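PDB 5XFT: dehydroascorbate reductase, which probably reduces dehydroascorbate to ascorbate, oxidising two molecules of glutathione to glutathione disulfide in the process. Local coordinates for residues L28-L36 with Q85-S93. Numbering follows the deposited sequence.
Sequences LLAYEAKKL and QHPEPSLQS
Lys34 reaches into the loop at residues 86-91, where its NZ donates to two backbone carbonyls, His86 O and Pro89 O. Both bonds are modelled very short, so their exact lengths are doubtful. The chain gets there by bending at chi3 (144°) and chi4 (-51°). Its methylenes run across Leu91, with Lys34 CE 3.9 Å from Leu91 CG. Leu91 sends its two methyls apart: CD2 meets Ala33 CB at 3.6 Å, and CD1 lies 4.1 Å from Ala30 CB. Cutting Leu91 back to an alanine would probably open a gap beside both helix alanines and take away part of the apolar contact along the Lys34 methylenes. Pro89, whose peptide bond with Glu88 is cis, lays CD 3.6 Å from Lys34 O. Leu36 CD1 sits over one face of the His86 imidazole in a CH-pi contact, 4.0 Å from the ring centroid. Together these contacts join the end of helix 22-33, in the thioredoxin-like domain of the GST fold, to the linker leading to the helical domain. A Schellman motif with Lys35 as its C-prime residue ends that helix. Farther out, Glu83 of helix 75-85 accepts from Leu91 N and hydrogen-bonds Ser90 OG, which also closes an ST turn with Gln92 N.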
loop_
_atom_site.group_PDB
_atom_site.type_symbol
_atom_site.label_atom_id
_atom_site.label_comp_id
_atom_site.label_asym_id
_atom_site.label_seq_id
_atom_site.Cartn_x
_atom_site.Cartn_y
_atom_site.Cartn_z
ATOM N N LEU A 28 1.378 6.638 -3.674
ATOM C CA LEU A 28 2.777 6.944 -3.966
ATOM C C LEU A 28 3.368 5.968 -4.973
ATOM O O LEU A 28 4.064 6.373 -5.916
ATOM C CB LEU A 28 3.596 6.918 -2.679
ATOM C CG LEU A 28 3.236 7.911 -1.584
ATOM C CD1 LEU A 28 4.073 7.633 -0.367
ATOM C CD2 LEU A 28 3.474 9.301 -2.088
ATOM N N LEU A 29 3.133 4.668 -4.769
ATOM C CA LEU A 29 3.607 3.679 -5.732
ATOM C C LEU A 29 2.979 3.900 -7.101
ATOM O O LEU A 29 3.637 3.715 -8.128
ATOM C CB LEU A 29 3.324 2.261 -5.234
ATOM C CG LEU A 29 4.166 1.745 -4.064
ATOM C CD1 LEU A 29 3.690 0.410 -3.589
ATOM C CD2 LEU A 29 5.616 1.663 -4.467
ATOM N N ALA A 30 1.708 4.308 -7.138
ATOM C CA ALA A 30 1.078 4.611 -8.421
ATOM C C ALA A 30 1.793 5.752 -9.138
ATOM O O ALA A 30 2.047 5.672 -10.345
ATOM C CB ALA A 30 -0.396 4.948 -8.215
ATOM N N TYR A 31 2.130 6.823 -8.414
ATOM C CA TYR A 31 2.835 7.941 -9.039
ATOM C C TYR A 31 4.235 7.540 -9.495
ATOM O O TYR A 31 4.690 7.958 -10.567
ATOM C CB TYR A 31 2.901 9.124 -8.074
ATOM C CG TYR A 31 1.707 10.035 -8.178
ATOM C CD1 TYR A 31 0.485 9.677 -7.622
ATOM C CD2 TYR A 31 1.796 11.248 -8.842
ATOM C CE1 TYR A 31 -0.617 10.500 -7.729
ATOM C CE2 TYR A 31 0.702 12.082 -8.954
ATOM C CZ TYR A 31 -0.503 11.706 -8.398
ATOM O OH TYR A 31 -1.594 12.542 -8.511
ATOM N N GLU A 32 4.938 6.740 -8.692
ATOM C CA GLU A 32 6.269 6.286 -9.082
ATOM C C GLU A 32 6.211 5.398 -10.320
ATOM O O GLU A 32 7.091 5.472 -11.190
ATOM C CB GLU A 32 6.918 5.539 -7.920
ATOM C CG GLU A 32 7.295 6.427 -6.752
ATOM C CD GLU A 32 8.562 7.214 -7.015
ATOM O OE1 GLU A 32 9.362 6.775 -7.870
ATOM O OE2 GLU A 32 8.752 8.275 -6.377
ATOM N N ALA A 33 5.183 4.548 -10.414
ATOM C CA ALA A 33 5.077 3.624 -11.538
ATOM C C ALA A 33 4.878 4.361 -12.856
ATOM O O ALA A 33 5.400 3.928 -13.891
ATOM C CB ALA A 33 3.929 2.641 -11.305
ATOM N N LYS A 34 4.134 5.463 -12.838
ATOM C CA LYS A 34 3.950 6.302 -14.010
ATOM C C LYS A 34 5.006 7.393 -14.137
ATOM O O LYS A 34 4.871 8.265 -15.000
ATOM C CB LYS A 34 2.557 6.934 -13.994
ATOM C CG LYS A 34 1.435 5.922 -14.008
ATOM C CD LYS A 34 0.113 6.529 -13.578
ATOM C CE LYS A 34 -1.040 5.928 -14.372
ATOM N NZ LYS A 34 -0.768 5.973 -15.839
ATOM N N LYS A 35 6.043 7.364 -13.298
ATOM C CA LYS A 35 7.137 8.339 -13.341
ATOM C C LYS A 35 6.619 9.776 -13.333
ATOM O O LYS A 35 7.252 10.680 -13.880
ATOM C CB LYS A 35 8.041 8.098 -14.551
ATOM C CG LYS A 35 8.465 6.653 -14.712
ATOM C CD LYS A 35 9.812 6.527 -15.405
ATOM C CE LYS A 35 10.004 5.110 -15.927
ATOM N NZ LYS A 35 10.120 4.136 -14.795
ATOM N N LEU A 36 5.439 9.994 -12.721
ATOM C CA LEU A 36 4.898 11.338 -12.590
ATOM C C LEU A 36 5.540 12.041 -11.399
ATOM O O LEU A 36 5.717 11.432 -10.340
ATOM C CB LEU A 36 3.385 11.298 -12.411
ATOM C CG LEU A 36 2.605 10.858 -13.644
ATOM C CD1 LEU A 36 1.212 10.411 -13.255
ATOM C CD2 LEU A 36 2.538 11.997 -14.638
ATOM N N GLN A 85 -6.472 10.305 -16.410
ATOM C CA GLN A 85 -5.756 11.482 -16.891
ATOM C C GLN A 85 -4.417 11.133 -17.536
ATOM O O GLN A 85 -3.957 11.864 -18.420
ATOM C CB GLN A 85 -5.545 12.476 -15.748
ATOM C CG GLN A 85 -6.836 12.977 -15.121
ATOM C CD GLN A 85 -7.813 13.531 -16.147
ATOM O OE1 GLN A 85 -8.956 13.076 -16.246
ATOM N NE2 GLN A 85 -7.369 14.520 -16.915
ATOM N N HIS A 86 -3.781 10.036 -17.124
ATOM C CA HIS A 86 -2.471 9.639 -17.643
ATOM C C HIS A 86 -2.502 8.166 -18.032
ATOM O O HIS A 86 -2.027 7.304 -17.285
ATOM C CB HIS A 86 -1.368 9.903 -16.618
ATOM C CG HIS A 86 -1.417 11.277 -16.029
ATOM N ND1 HIS A 86 -0.718 12.338 -16.560
ATOM C CD2 HIS A 86 -2.094 11.766 -14.963
ATOM C CE1 HIS A 86 -0.958 13.422 -15.843
ATOM N NE2 HIS A 86 -1.789 13.100 -14.868
ATOM N N PRO A 87 -3.040 7.846 -19.213
ATOM C CA PRO A 87 -3.142 6.430 -19.607
ATOM C C PRO A 87 -1.795 5.765 -19.844
ATOM O O PRO A 87 -1.699 4.537 -19.715
ATOM C CB PRO A 87 -3.986 6.485 -20.890
ATOM C CG PRO A 87 -4.686 7.822 -20.837
ATOM C CD PRO A 87 -3.716 8.739 -20.166
ATOM N N GLU A 88 -0.759 6.533 -20.160
ATOM C CA GLU A 88 0.606 6.020 -20.246
ATOM C C GLU A 88 1.540 6.636 -19.196
ATOM O O GLU A 88 1.584 7.854 -19.048
ATOM C CB GLU A 88 1.184 6.289 -21.641
ATOM C CG GLU A 88 1.803 5.072 -22.314
ATOM C CD GLU A 88 0.781 3.988 -22.554
ATOM O OE1 GLU A 88 0.998 2.852 -22.117
ATOM O OE2 GLU A 88 -0.272 4.314 -23.175
ATOM N N PRO A 89 2.333 5.808 -18.494
ATOM C CA PRO A 89 2.402 4.342 -18.503
ATOM C C PRO A 89 1.184 3.719 -17.840
ATOM O O PRO A 89 0.702 4.256 -16.846
ATOM C CB PRO A 89 3.669 4.042 -17.699
ATOM C CG PRO A 89 4.474 5.298 -17.760
ATOM C CD PRO A 89 3.481 6.408 -17.792
ATOM N N SER A 90 0.691 2.611 -18.378
ATOM C CA SER A 90 -0.558 2.050 -17.888
ATOM C C SER A 90 -0.342 1.211 -16.634
ATOM O O SER A 90 0.711 0.596 -16.437
ATOM C CB SER A 90 -1.228 1.198 -18.960
ATOM O OG SER A 90 -2.394 0.591 -18.438
ATOM N N LEU A 91 -1.364 1.202 -15.777
ATOM C CA LEU A 91 -1.385 0.390 -14.566
ATOM C C LEU A 91 -2.627 -0.484 -14.507
ATOM O O LEU A 91 -2.992 -0.966 -13.431
ATOM C CB LEU A 91 -1.311 1.263 -13.310
ATOM C CG LEU A 91 -0.201 2.299 -13.162
ATOM C CD1 LEU A 91 -0.284 2.949 -11.782
ATOM C CD2 LEU A 91 1.148 1.656 -13.382
ATOM N N GLN A 92 -3.299 -0.677 -15.636
ATOM C CA GLN A 92 -4.500 -1.497 -15.645
ATOM C C GLN A 92 -4.135 -2.967 -15.488
ATOM O O GLN A 92 -3.031 -3.399 -15.832
ATOM C CB GLN A 92 -5.300 -1.264 -16.925
ATOM C CG GLN A 92 -5.738 0.186 -17.081
ATOM C CD GLN A 92 -6.775 0.384 -18.169
ATOM O OE1 GLN A 92 -6.448 0.422 -19.353
ATOM N NE2 GLN A 92 -8.032 0.523 -17.769
ATOM N N SER A 93 -5.075 -3.737 -14.954
ATOM C CA SER A 93 -4.776 -5.049 -14.406
ATOM C C SER A 93 -5.783 -6.080 -14.890
ATOM O O SER A 93 -6.988 -5.814 -14.931
ATOM C CB SER A 93 -4.789 -5.001 -12.873
ATOM O OG SER A 93 -4.127 -6.119 -12.315
#